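Local atomic coordinates of histone-lysine N-methyltransferase, H3 lysine-9 specific SUVH4 (PDB entry 4QEO), a protein that transfers methyl groups from S-adenosyl-L-methionine to a lysine of the histone H3 tail and binds methylated DNA, linking DNA methylation to gene silencing. Residues 66-71 with 372-377; 19-24 with 71-76; 78-83 with 182-187. All coordinates share one frame; numbering follows the deposited sequence.

Contact 1: residues 66-71 with 372-377. With nucleotides of chain B.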
loop_
_atom_site.group_PDB
_atom_site.type_symbol
_atom_site.label_atom_id
_atom_site.label_comp_id
_atom_site.label_asym_id
_atom_site.label_seq_id
_atom_site.Cartn_x
_atom_site.Cartn_y
_atom_site.Cartn_z
ATOM N N GLY A 66 5.940 6.889 12.550
ATOM C CA GLY A 66 6.562 6.286 11.380
ATOM C C GLY A 66 5.595 6.002 10.241
ATOM O O GLY A 66 6.011 5.655 9.130
ATOM N N HIS A 67 4.298 6.120 10.499
ATOM C CA HIS A 67 3.319 5.834 9.444
ATOM C C HIS A 67 3.598 6.600 8.149
ATOM O O HIS A 67 3.785 7.809 8.178
ATOM C CB HIS A 67 1.912 6.176 9.916
ATOM C CG HIS A 67 0.852 5.669 8.997
ATOM N ND1 HIS A 67 0.248 4.443 9.175
ATOM C CD2 HIS A 67 0.331 6.187 7.857
ATOM C CE1 HIS A 67 -0.615 4.234 8.193
ATOM N NE2 HIS A 67 -0.583 5.273 7.378
ATOM N N ARG A 68 3.641 5.898 7.018
ATOM C CA ARG A 68 3.856 6.549 5.738
ATOM C C ARG A 68 2.554 6.809 4.986
ATOM O O ARG A 68 1.798 5.887 4.704
ATOM C CB ARG A 68 4.762 5.707 4.854
ATOM C CG ARG A 68 6.197 5.644 5.301
ATOM C CD ARG A 68 7.076 5.376 4.103
ATOM N NE ARG A 68 8.493 5.569 4.381
ATOM C CZ ARG A 68 9.340 4.585 4.658
ATOM N NH1 ARG A 68 8.911 3.335 4.707
ATOM N NH2 ARG A 68 10.619 4.855 4.888
ATOM N N PHE A 69 2.312 8.071 4.654
ATOM C CA PHE A 69 1.172 8.457 3.839
ATOM C C PHE A 69 1.681 8.715 2.433
ATOM O O PHE A 69 2.791 9.213 2.263
ATOM C CB PHE A 69 0.508 9.728 4.386
ATOM C CG PHE A 69 -0.193 9.541 5.704
ATOM C CD1 PHE A 69 -1.430 8.909 5.771
ATOM C CD2 PHE A 69 0.372 10.024 6.871
ATOM C CE1 PHE A 69 -2.080 8.754 6.993
ATOM C CE2 PHE A 69 -0.266 9.887 8.099
ATOM C CZ PHE A 69 -1.493 9.255 8.167
ATOM N N PHE A 70 0.881 8.377 1.423
ATOM C CA PHE A 70 1.345 8.484 0.034
ATOM C C PHE A 70 0.834 9.741 -0.670
ATOM O O PHE A 70 1.168 9.995 -1.827
ATOM C CB PHE A 70 1.030 7.183 -0.739
ATOM C CG PHE A 70 1.828 6.004 -0.240
ATOM C CD1 PHE A 70 1.499 5.389 0.957
ATOM C CD2 PHE A 70 2.929 5.554 -0.930
ATOM C CE1 PHE A 70 2.242 4.336 1.443
ATOM C CE2 PHE A 70 3.669 4.490 -0.448
ATOM C CZ PHE A 70 3.326 3.885 0.738
ATOM N N SER A 71 0.068 10.552 0.061
ATOM C CA SER A 71 -0.460 11.809 -0.465
ATOM C C SER A 71 -1.029 12.664 0.676
ATOM O O SER A 71 -1.328 12.129 1.746
ATOM C CB SER A 71 -1.557 11.531 -1.496
ATOM O OG SER A 71 -2.735 11.056 -0.858
ATOM N N TRP A 372 11.954 -3.664 -2.561
ATOM C CA TRP A 372 12.950 -2.616 -2.365
ATOM C C TRP A 372 12.409 -1.264 -2.771
ATOM O O TRP A 372 13.036 -0.245 -2.537
ATOM C CB TRP A 372 14.212 -2.911 -3.167
ATOM C CG TRP A 372 15.063 -3.989 -2.580
ATOM C CD1 TRP A 372 14.783 -4.761 -1.491
ATOM C CD2 TRP A 372 16.340 -4.412 -3.054
ATOM N NE1 TRP A 372 15.811 -5.643 -1.259
ATOM C CE2 TRP A 372 16.781 -5.448 -2.209
ATOM C CE3 TRP A 372 17.154 -4.018 -4.122
ATOM C CZ2 TRP A 372 17.998 -6.095 -2.395
ATOM C CZ3 TRP A 372 18.363 -4.663 -4.309
ATOM C CH2 TRP A 372 18.774 -5.689 -3.448
ATOM N N GLU A 373 11.242 -1.260 -3.395
ATOM C CA GLU A 373 10.619 -0.010 -3.801
ATOM C C GLU A 373 9.144 0.025 -3.432
ATOM O O GLU A 373 8.559 -0.986 -3.045
ATOM C CB GLU A 373 10.795 0.228 -5.307
ATOM C CG GLU A 373 11.066 -1.026 -6.113
ATOM C CD GLU A 373 11.130 -0.765 -7.609
ATOM O OE1 GLU A 373 11.476 -1.695 -8.366
ATOM O OE2 GLU A 373 10.826 0.371 -8.030
ATOM N N TYR A 374 8.557 1.204 -3.568
ATOM C CA TYR A 374 7.152 1.422 -3.269
ATOM C C TYR A 374 6.254 0.647 -4.220
ATOM O O TYR A 374 6.507 0.611 -5.421
ATOM C CB TYR A 374 6.850 2.921 -3.333
ATOM C CG TYR A 374 7.417 3.689 -2.150
ATOM C CD1 TYR A 374 6.763 3.692 -0.929
ATOM C CD2 TYR A 374 8.610 4.398 -2.254
ATOM C CE1 TYR A 374 7.274 4.389 0.161
ATOM C CE2 TYR A 374 9.129 5.090 -1.169
ATOM C CZ TYR A 374 8.461 5.080 0.035
ATOM O OH TYR A 374 8.972 5.772 1.115
ATOM N N ILE A 375 5.227 0.001 -3.667
ATOM C CA ILE A 375 4.220 -0.700 -4.464
ATOM C C ILE A 375 2.832 -0.070 -4.261
ATOM O O ILE A 375 2.248 -0.167 -3.175
ATOM C CB ILE A 375 4.154 -2.194 -4.109
ATOM C CG1 ILE A 375 5.522 -2.849 -4.321
ATOM C CG2 ILE A 375 3.088 -2.891 -4.946
ATOM C CD1 ILE A 375 5.557 -4.322 -3.997
ATOM N N PRO A 376 2.310 0.602 -5.300
ATOM C CA PRO A 376 0.992 1.234 -5.182
ATOM C C PRO A 376 -0.121 0.198 -5.071
ATOM O O PRO A 376 -0.045 -0.870 -5.687
ATOM C CB PRO A 376 0.857 2.020 -6.498
ATOM C CG PRO A 376 2.264 2.185 -6.995
ATOM C CD PRO A 376 2.964 0.924 -6.579
ATOM N N ALA A 377 -1.149 0.523 -4.297
ATOM C CA ALA A 377 -2.314 -0.347 -4.140
ATOM C C ALA A 377 -2.977 -0.587 -5.490
ATOM O O ALA A 377 -3.237 0.358 -6.226
ATOM C CB ALA A 377 -3.313 0.291 -3.170
ATOM P P DT B 9 0.599 16.113 -2.647
ATOM O OP1 DT B 9 -0.213 15.088 -2.104
ATOM O OP2 DT B 9 2.010 16.099 -2.433
ATOM O "O5'" DT B 9 0.338 16.183 -4.207
ATOM C "C5'" DT B 9 -0.985 16.073 -4.732
ATOM C "C4'" DT B 9 -1.030 16.454 -6.193
ATOM O "O4'" DT B 9 -0.872 17.861 -6.343
ATOM C "C3'" DT B 9 0.044 15.835 -7.090
ATOM O "O3'" DT B 9 -0.490 14.700 -7.749
ATOM C "C2'" DT B 9 0.371 16.928 -8.090
ATOM C "C1'" DT B 9 -0.492 18.104 -7.672
ATOM N N1 DT B 9 0.162 19.405 -7.702
ATOM C C2 DT B 9 -0.449 20.435 -8.376
ATOM O O2 DT B 9 -1.481 20.300 -9.000
ATOM N N3 DT B 9 0.207 21.632 -8.300
ATOM C C4 DT B 9 1.373 21.899 -7.620
ATOM O O4 DT B 9 1.832 23.028 -7.626
ATOM C C5 DT B 9 1.945 20.781 -6.916
ATOM C C7 DT B 9 3.224 20.973 -6.167
ATOM C C6 DT B 9 1.311 19.609 -6.978
#
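Phe70 and Tyr374 bring their rings together between the SRA domain and the SET domain. The rim of the phenylalanine does the touching: its CE2 lies 3.2 Å from Tyr374 CD1 and its CZ 3.8 Å from the same atom, so Tyr374 CD1 sits at the edge of the Phe70 ring, close to its plane. The two rings meet obliquely, at 85° between planes, with centroids 5.5 Å apart. Both side chains start alike, with CG opposite the carbonyl carbon (chi1 -67° for Phe70 and -73° for Tyr374), and this turns each ring toward the other segment. Phenylalanine offers an apolar rim here, and tyrosine is long enough for its ring to meet Phe70 while its OH reaches Arg68.

Arg68 comes in at the far end of the tyrosine. Its chain runs extended from CG to NE and crosses Tyr374 at about a right angle, bringing CD to the ring's edge, 3.6 Å from Tyr374 OH. That hydroxyl lies over one face of the guanidinium, with NE 3.3 Å from OH at an angle too poor for a hydrogen bond. A long chain with an aliphatic shaft suits this place, since it packs against the tyrosine through methylene as well as through its polar end.

The interface is small, 154 Å², and joins side chains rather than backbones. On the SRA side, strand 68-69 is paired with strand 180-197, whose Val181 also touches both Arg68 and Tyr374; on the SET side, the loop of 372-377 leads from strand 367-371 to strand 380-383.

Contact 2: residues 19-24 with 71-76. With nucleotides of chain B.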
loop_
_atom_site.group_PDB
_atom_site.type_symbol
_atom_site.label_atom_id
_atom_site.label_comp_id
_atom_site.label_asym_id
_atom_site.label_seq_id
_atom_site.Cartn_x
_atom_site.Cartn_y
_atom_site.Cartn_z
ATOM N N ARG A 19 -7.927 1.728 2.192
ATOM C CA ARG A 19 -8.330 0.936 1.012
ATOM C C ARG A 19 -9.545 1.559 0.334
ATOM O O ARG A 19 -9.612 1.641 -0.900
ATOM C CB ARG A 19 -8.602 -0.538 1.357
ATOM C CG ARG A 19 -7.379 -1.289 1.856
ATOM C CD ARG A 19 -7.707 -2.708 2.296
ATOM N NE ARG A 19 -6.488 -3.444 2.624
ATOM C CZ ARG A 19 -6.462 -4.697 3.071
ATOM N NH1 ARG A 19 -7.594 -5.367 3.235
ATOM N NH2 ARG A 19 -5.306 -5.284 3.337
ATOM N N LEU A 20 -10.500 2.017 1.142
ATOM C CA LEU A 20 -11.677 2.685 0.599
ATOM C C LEU A 20 -11.277 3.947 -0.186
ATOM O O LEU A 20 -11.773 4.193 -1.300
ATOM C CB LEU A 20 -12.643 3.056 1.725
ATOM C CG LEU A 20 -14.151 2.984 1.460
ATOM C CD1 LEU A 20 -14.900 3.707 2.558
ATOM C CD2 LEU A 20 -14.552 3.529 0.089
ATOM N N PHE A 21 -10.393 4.758 0.400
ATOM C CA PHE A 21 -9.904 5.938 -0.314
ATOM C C PHE A 21 -9.187 5.569 -1.621
ATOM O O PHE A 21 -9.376 6.226 -2.639
ATOM C CB PHE A 21 -8.974 6.794 0.546
ATOM C CG PHE A 21 -8.266 7.858 -0.238
ATOM C CD1 PHE A 21 -8.957 8.968 -0.704
ATOM C CD2 PHE A 21 -6.915 7.736 -0.542
ATOM C CE1 PHE A 21 -8.310 9.949 -1.440
ATOM C CE2 PHE A 21 -6.261 8.714 -1.291
ATOM C CZ PHE A 21 -6.956 9.818 -1.738
ATOM N N ASN A 22 -8.345 4.538 -1.587
ATOM C CA ASN A 22 -7.676 4.098 -2.816
ATOM C C ASN A 22 -8.683 3.739 -3.898
ATOM O O ASN A 22 -8.492 4.042 -5.084
ATOM C CB ASN A 22 -6.779 2.885 -2.563
ATOM C CG ASN A 22 -6.071 2.424 -3.829
ATOM O OD1 ASN A 22 -5.153 3.089 -4.312
ATOM N ND2 ASN A 22 -6.503 1.296 -4.380
ATOM N N LYS A 23 -9.757 3.078 -3.484
ATOM C CA LYS A 23 -10.785 2.684 -4.435
ATOM C C LYS A 23 -11.423 3.919 -5.067
ATOM O O LYS A 23 -11.530 4.016 -6.304
ATOM C CB LYS A 23 -11.834 1.796 -3.766
ATOM C CG LYS A 23 -12.982 1.342 -4.689
ATOM C CD LYS A 23 -14.009 0.579 -3.862
ATOM C CE LYS A 23 -15.432 0.894 -4.268
ATOM N NZ LYS A 23 -15.932 -0.113 -5.226
ATOM N N GLN A 24 -11.830 4.872 -4.230
ATOM C CA GLN A 24 -12.429 6.094 -4.769
ATOM C C GLN A 24 -11.475 6.873 -5.684
ATOM O O GLN A 24 -11.862 7.366 -6.743
ATOM C CB GLN A 24 -12.935 6.990 -3.634
ATOM C CG GLN A 24 -14.040 6.362 -2.815
ATOM C CD GLN A 24 -15.356 6.280 -3.579
ATOM O OE1 GLN A 24 -15.468 6.755 -4.711
ATOM N NE2 GLN A 24 -16.360 5.689 -2.953
ATOM N N SER A 71 0.068 10.552 0.061
ATOM C CA SER A 71 -0.460 11.809 -0.465
ATOM C C SER A 71 -1.029 12.664 0.676
ATOM O O SER A 71 -1.328 12.129 1.746
ATOM C CB SER A 71 -1.557 11.531 -1.496
ATOM O OG SER A 71 -2.735 11.056 -0.858
ATOM N N ARG A 72 -1.156 13.981 0.472
ATOM C CA ARG A 72 -1.837 14.841 1.452
ATOM C C ARG A 72 -3.294 14.374 1.583
ATOM O O ARG A 72 -3.874 14.310 2.687
ATOM C CB ARG A 72 -1.759 16.336 1.040
ATOM C CG ARG A 72 -0.356 16.997 1.180
ATOM C CD ARG A 72 0.054 17.186 2.694
ATOM N NE ARG A 72 -1.022 17.901 3.371
ATOM C CZ ARG A 72 -1.004 19.205 3.635
ATOM N NH1 ARG A 72 0.071 19.941 3.359
ATOM N NH2 ARG A 72 -2.064 19.766 4.195
ATOM N N ALA A 73 -3.861 13.980 0.442
ATOM C CA ALA A 73 -5.245 13.507 0.384
ATOM C C ALA A 73 -5.507 12.315 1.304
ATOM O O ALA A 73 -6.547 12.255 1.937
ATOM C CB ALA A 73 -5.645 13.167 -1.073
ATOM N N GLU A 74 -4.574 11.361 1.365
ATOM C CA GLU A 74 -4.736 10.189 2.238
ATOM C C GLU A 74 -4.919 10.615 3.695
ATOM O O GLU A 74 -5.766 10.070 4.440
ATOM C CB GLU A 74 -3.505 9.284 2.157
ATOM C CG GLU A 74 -3.595 8.143 1.210
ATOM C CD GLU A 74 -2.623 7.027 1.569
ATOM O OE1 GLU A 74 -2.821 5.892 1.092
ATOM O OE2 GLU A 74 -1.676 7.278 2.347
ATOM N N MET A 75 -4.106 11.595 4.097
ATOM C CA MET A 75 -4.196 12.181 5.436
ATOM C C MET A 75 -5.556 12.800 5.678
ATOM O O MET A 75 -6.129 12.652 6.769
ATOM C CB MET A 75 -3.076 13.217 5.674
ATOM C CG MET A 75 -1.711 12.564 5.674
ATOM S SD MET A 75 -0.379 13.652 6.207
ATOM C CE MET A 75 0.032 14.330 4.653
ATOM N N CYS A 76 -6.087 13.490 4.668
ATOM C CA CYS A 76 -7.473 13.956 4.798
ATOM C C CYS A 76 -8.468 12.800 4.955
ATOM O O CYS A 76 -9.399 12.873 5.766
ATOM C CB CYS A 76 -7.893 14.800 3.594
ATOM S SG CYS A 76 -6.874 16.271 3.320
ATOM P P DA B 8 2.744 20.702 0.836
ATOM O OP1 DA B 8 2.812 19.947 2.047
ATOM O OP2 DA B 8 3.566 20.329 -0.258
ATOM O "O5'" DA B 8 1.231 20.530 0.421
ATOM C "C5'" DA B 8 0.803 20.880 -0.881
ATOM C "C4'" DA B 8 -0.035 19.776 -1.465
ATOM O "O4'" DA B 8 -0.887 20.332 -2.471
ATOM C "C3'" DA B 8 0.774 18.713 -2.185
ATOM O "O3'" DA B 8 0.052 17.484 -2.180
ATOM C "C2'" DA B 8 0.973 19.337 -3.551
ATOM C "C1'" DA B 8 -0.249 20.237 -3.728
ATOM N N9 DA B 8 0.002 21.595 -4.195
ATOM C C8 DA B 8 1.065 22.416 -3.936
ATOM N N7 DA B 8 0.955 23.605 -4.470
ATOM C C5 DA B 8 -0.272 23.570 -5.110
ATOM C C6 DA B 8 -0.975 24.525 -5.864
ATOM N N6 DA B 8 -0.528 25.755 -6.101
ATOM N N1 DA B 8 -2.176 24.171 -6.357
ATOM C C2 DA B 8 -2.625 22.937 -6.122
ATOM N N3 DA B 8 -2.065 21.957 -5.424
ATOM C C4 DA B 8 -0.874 22.341 -4.941
ATOM P P DT B 9 0.599 16.113 -2.647
ATOM O OP1 DT B 9 -0.213 15.088 -2.104
ATOM O OP2 DT B 9 2.010 16.099 -2.433
ATOM O "O5'" DT B 9 0.338 16.183 -4.207
ATOM C "C5'" DT B 9 -0.985 16.073 -4.732
ATOM C "C4'" DT B 9 -1.030 16.454 -6.193
ATOM O "O4'" DT B 9 -0.872 17.861 -6.343
ATOM C "C3'" DT B 9 0.044 15.835 -7.090
ATOM O "O3'" DT B 9 -0.490 14.700 -7.749
ATOM C "C2'" DT B 9 0.371 16.928 -8.090
ATOM C "C1'" DT B 9 -0.492 18.104 -7.672
ATOM N N1 DT B 9 0.162 19.405 -7.702
ATOM C C2 DT B 9 -0.449 20.435 -8.376
ATOM O O2 DT B 9 -1.481 20.300 -9.000
ATOM N N3 DT B 9 0.207 21.632 -8.300
ATOM C C4 DT B 9 1.373 21.899 -7.620
ATOM O O4 DT B 9 1.832 23.028 -7.626
ATOM C C5 DT B 9 1.945 20.781 -6.916
ATOM C C7 DT B 9 3.224 20.973 -6.167
ATOM C C6 DT B 9 1.311 19.609 -6.978
#
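Phe21 points its ring from helix 10-30 onto the first turn of helix 72-78, and packing is closest there. Its CG lies opposite the backbone N (chi1 169°), which carries CZ to 3.7 Å from Ala73 CB and CE2 to 3.7 Å from Glu74 CG. The Glu74 side chain crosses the ring at about a right angle and meets it through its CG methylene. Alanine suits the spot because its methyl lets the ring come close to the helix backbone, where Ala73 O lies over one ring face. Val41 of helix 36-46 packs on both Phe21 and Ala73.

At its edges the contact thins: Ser71 OG is 4.3 Å from Phe21 CE2, and on the partly exposed flank of helix 10-30 Arg19 and Lys23 turn to salt bridges with Asp490 and Glu326. Ser71 is the N-cap of its helix, its OG accepting from Glu74 N at 2.9 Å, while the Glu74 carboxylate bonds to the N of Phe70, just ahead of the cap.

Beyond the cap lies DNA. Arg72 N gives a nearly straight bond (174°) to OP1 of DT9 of chain B at 3.0 Å, and Arg72 NH1 meets OP1 of DA8 of chain B, also at 3.0 Å, in the guanidinium plane; Arg72 NH2 bonds to His83 O. Were Arg72 replaced by an alanine, the DA8 phosphate would probably lose this cationic partner and His83 O a donor. The chemistry is thus divided: apolar packing seats the helix, while its N-terminus, where the helix dipole should help, holds the phosphate backbone.

Contact 3: residues 78-83 with 182-187; sequences VGFHNH and YTYDGL. With nucleotides of chain B.
Phe80 drives the edge of its ring toward a face of Tyr184 in an offset edge-to-face pair, the planes 73° and the centroids 5.2 Å apart. From Tyr184 CB the side chain can be followed outward. CB lies 3.8 Å from Phe80 CZ, and CG, held opposite the backbone N (chi1 170°), comes to 3.6 Å from that same atom. CD1 makes the closest approach, 3.4 Å from Phe80 CZ, and lies in the plane of the phenylalanine ring at its edge; Tyr184 CE1 is 4.1 Å from Phe80 CZ. The OH at the tip passes beyond Phe80 and is hydrogen-bonded to Asp59 OD1. Tyrosine therefore suits this buried place, giving an aromatic face to Phe80 and a hydroxyl to an acid. On the opposite face of the Tyr184 ring, Gly186 N lies over the rim, 3.4 Å above the plane.

Two residues earlier on the strand, Tyr182 OH donates to OP2 of DT9 of chain B at 2.6 Å. Gly79, with positive phi, ends helix 72-78 and leads into the Phe80 loop. Phe80 thus packs between that helix, through Met75, and the sheet, through Thr168 of strand 165-172 and Tyr184 of strand 180-197.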
loop_
_atom_site.group_PDB
_atom_site.type_symbol
_atom_site.label_atom_id
_atom_site.label_comp_id
_atom_site.label_asym_id
_atom_site.label_seq_id
_atom_site.Cartn_x
_atom_site.Cartn_y
_atom_site.Cartn_z
ATOM N N VAL A 78 -8.198 9.851 6.220
ATOM C CA VAL A 78 -8.280 9.272 7.569
ATOM C C VAL A 78 -8.699 10.265 8.668
ATOM O O VAL A 78 -9.139 9.872 9.751
ATOM C CB VAL A 78 -6.986 8.550 7.974
ATOM C CG1 VAL A 78 -6.705 7.423 7.003
ATOM C CG2 VAL A 78 -5.847 9.493 7.984
ATOM N N GLY A 79 -8.582 11.552 8.387
ATOM C CA GLY A 79 -8.895 12.556 9.388
ATOM C C GLY A 79 -7.675 12.967 10.205
ATOM O O GLY A 79 -7.815 13.659 11.214
ATOM N N PHE A 80 -6.495 12.545 9.748
ATOM C CA PHE A 80 -5.196 12.838 10.389
ATOM C C PHE A 80 -4.781 14.307 10.202
ATOM O O PHE A 80 -4.251 14.952 11.123
ATOM C CB PHE A 80 -4.134 11.893 9.791
ATOM C CG PHE A 80 -2.731 12.103 10.317
ATOM C CD1 PHE A 80 -1.873 13.010 9.712
ATOM C CD2 PHE A 80 -2.260 11.363 11.403
ATOM C CE1 PHE A 80 -0.566 13.194 10.191
ATOM C CE2 PHE A 80 -0.959 11.533 11.889
ATOM C CZ PHE A 80 -0.113 12.454 11.290
ATOM N N HIS A 81 -4.989 14.815 8.994
ATOM C CA HIS A 81 -4.737 16.225 8.681
ATOM C C HIS A 81 -5.782 16.638 7.646
ATOM O O HIS A 81 -5.817 16.106 6.534
ATOM C CB HIS A 81 -3.308 16.406 8.150
ATOM C CG HIS A 81 -2.835 17.832 8.120
ATOM N ND1 HIS A 81 -2.038 18.376 9.112
ATOM C CD2 HIS A 81 -3.027 18.818 7.207
ATOM C CE1 HIS A 81 -1.768 19.636 8.814
ATOM N NE2 HIS A 81 -2.355 19.930 7.664
ATOM N N ASN A 82 -6.635 17.587 8.020
ATOM C CA ASN A 82 -7.898 17.805 7.316
ATOM C C ASN A 82 -7.927 18.854 6.210
ATOM O O ASN A 82 -8.982 19.134 5.648
ATOM C CB ASN A 82 -9.014 18.067 8.327
ATOM C CG ASN A 82 -9.297 16.848 9.184
ATOM O OD1 ASN A 82 -10.033 15.937 8.768
ATOM N ND2 ASN A 82 -8.686 16.802 10.373
ATOM N N HIS A 83 -6.773 19.414 5.885
ATOM C CA HIS A 83 -6.653 20.297 4.728
ATOM C C HIS A 83 -5.703 19.622 3.777
ATOM O O HIS A 83 -4.738 18.994 4.219
ATOM C CB HIS A 83 -6.050 21.641 5.131
ATOM C CG HIS A 83 -6.873 22.406 6.107
ATOM N ND1 HIS A 83 -6.373 22.844 7.315
ATOM C CD2 HIS A 83 -8.154 22.839 6.047
ATOM C CE1 HIS A 83 -7.317 23.502 7.964
ATOM N NE2 HIS A 83 -8.408 23.510 7.218
ATOM N N TYR A 182 4.749 11.107 2.829
ATOM C CA TYR A 182 4.658 11.904 4.046
ATOM C C TYR A 182 4.773 10.970 5.242
ATOM O O TYR A 182 3.990 10.042 5.369
ATOM C CB TYR A 182 3.327 12.656 4.064
ATOM C CG TYR A 182 3.236 13.680 2.958
ATOM C CD1 TYR A 182 2.689 13.351 1.717
ATOM C CD2 TYR A 182 3.720 14.971 3.143
ATOM C CE1 TYR A 182 2.620 14.294 0.681
ATOM C CE2 TYR A 182 3.656 15.918 2.118
ATOM C CZ TYR A 182 3.107 15.575 0.892
ATOM O OH TYR A 182 3.044 16.522 -0.126
ATOM N N THR A 183 5.756 11.181 6.111
ATOM C CA THR A 183 5.875 10.299 7.266
ATOM C C THR A 183 5.462 11.043 8.518
ATOM O O THR A 183 5.956 12.141 8.792
ATOM C CB THR A 183 7.307 9.772 7.454
ATOM O OG1 THR A 183 8.179 10.879 7.739
ATOM C CG2 THR A 183 7.770 9.057 6.188
ATOM N N TYR A 184 4.539 10.453 9.267
ATOM C CA TYR A 184 4.226 10.950 10.596
ATOM C C TYR A 184 5.396 10.657 11.528
ATOM O O TYR A 184 5.733 9.492 11.760
ATOM C CB TYR A 184 2.946 10.286 11.119
ATOM C CG TYR A 184 2.695 10.573 12.583
ATOM C CD1 TYR A 184 2.744 11.876 13.069
ATOM C CD2 TYR A 184 2.390 9.546 13.473
ATOM C CE1 TYR A 184 2.530 12.150 14.410
ATOM C CE2 TYR A 184 2.169 9.809 14.813
ATOM C CZ TYR A 184 2.239 11.110 15.276
ATOM O OH TYR A 184 2.019 11.377 16.612
ATOM N N ASP A 185 6.001 11.706 12.088
ATOM C CA ASP A 185 7.236 11.542 12.832
ATOM C C ASP A 185 7.078 11.659 14.349
ATOM O O ASP A 185 8.073 11.705 15.082
ATOM C CB ASP A 185 8.283 12.541 12.320
ATOM C CG ASP A 185 8.785 12.191 10.922
ATOM O OD1 ASP A 185 8.574 11.040 10.471
ATOM O OD2 ASP A 185 9.398 13.060 10.274
ATOM N N GLY A 186 5.835 11.711 14.818
ATOM C CA GLY A 186 5.577 11.740 16.252
ATOM C C GLY A 186 5.116 13.084 16.788
ATOM O O GLY A 186 4.934 14.053 16.033
ATOM N N LEU A 187 4.933 13.152 18.104
ATOM C CA LEU A 187 4.485 14.379 18.733
ATOM C C LEU A 187 5.667 15.309 19.086
ATOM O O LEU A 187 6.732 14.844 19.496
ATOM C CB LEU A 187 3.695 14.033 19.996
ATOM C CG LEU A 187 2.487 13.115 19.739
ATOM C CD1 LEU A 187 1.935 12.627 21.044
ATOM C CD2 LEU A 187 1.413 13.925 18.994
ATOM P P DT B 9 0.599 16.113 -2.647
ATOM O OP1 DT B 9 -0.213 15.088 -2.104
ATOM O OP2 DT B 9 2.010 16.099 -2.433
ATOM O "O5'" DT B 9 0.338 16.183 -4.207
ATOM C "C5'" DT B 9 -0.985 16.073 -4.732
ATOM C "C4'" DT B 9 -1.030 16.454 -6.193
ATOM O "O4'" DT B 9 -0.872 17.861 -6.343
ATOM C "C3'" DT B 9 0.044 15.835 -7.090
ATOM O "O3'" DT B 9 -0.490 14.700 -7.749
ATOM C "C2'" DT B 9 0.371 16.928 -8.090
ATOM C "C1'" DT B 9 -0.492 18.104 -7.672
ATOM N N1 DT B 9 0.162 19.405 -7.702
ATOM C C2 DT B 9 -0.449 20.435 -8.376
ATOM O O2 DT B 9 -1.481 20.300 -9.000
ATOM N N3 DT B 9 0.207 21.632 -8.300
ATOM C C4 DT B 9 1.373 21.899 -7.620
ATOM O O4 DT B 9 1.832 23.028 -7.626
ATOM C C5 DT B 9 1.945 20.781 -6.916
ATOM C C7 DT B 9 3.224 20.973 -6.167
ATOM C C6 DT B 9 1.311 19.609 -6.978
ATOM P P DA B 8 2.744 20.702 0.836
ATOM O OP1 DA B 8 2.812 19.947 2.047
ATOM O OP2 DA B 8 3.566 20.329 -0.258
ATOM O "O5'" DA B 8 1.231 20.530 0.421
ATOM C "C5'" DA B 8 0.803 20.880 -0.881
ATOM C "C4'" DA B 8 -0.035 19.776 -1.465
ATOM O "O4'" DA B 8 -0.887 20.332 -2.471
ATOM C "C3'" DA B 8 0.774 18.713 -2.185
ATOM O "O3'" DA B 8 0.052 17.484 -2.180
ATOM C "C2'" DA B 8 0.973 19.337 -3.551
ATOM C "C1'" DA B 8 -0.249 20.237 -3.728
ATOM N N9 DA B 8 0.002 21.595 -4.195
ATOM C C8 DA B 8 1.065 22.416 -3.936
ATOM N N7 DA B 8 0.955 23.605 -4.470
ATOM C C5 DA B 8 -0.272 23.570 -5.110
ATOM C C6 DA B 8 -0.975 24.525 -5.864
ATOM N N6 DA B 8 -0.528 25.755 -6.101
ATOM N N1 DA B 8 -2.176 24.171 -6.357
ATOM C C2 DA B 8 -2.625 22.937 -6.122
ATOM N N3 DA B 8 -2.065 21.957 -5.424
ATOM C C4 DA B 8 -0.874 22.341 -4.941
#

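The three contacts lie close together, their centres 12 to 14 Å apart, around helix 72-78 and the edge of the SRA sheet. Contacts 1 and 2 share Ser71, where strand 68-69 passes into the helix, and contact 1 meets contact 3 through the pairing of strands 68-69 and 180-197. Along the chain, contact 2 closes before contact 3 opens; contact 3 is nested inside the loop closed by contact 1, whereas contacts 1 and 2 interlock. Together they tie the helix 72-78 region of the SRA domain to helix 10-30, to its own sheet and, through Arg68 and Phe70, to the SET domain, consistent with a fixed orientation of the DNA-bound domain relative to the methyltransferase.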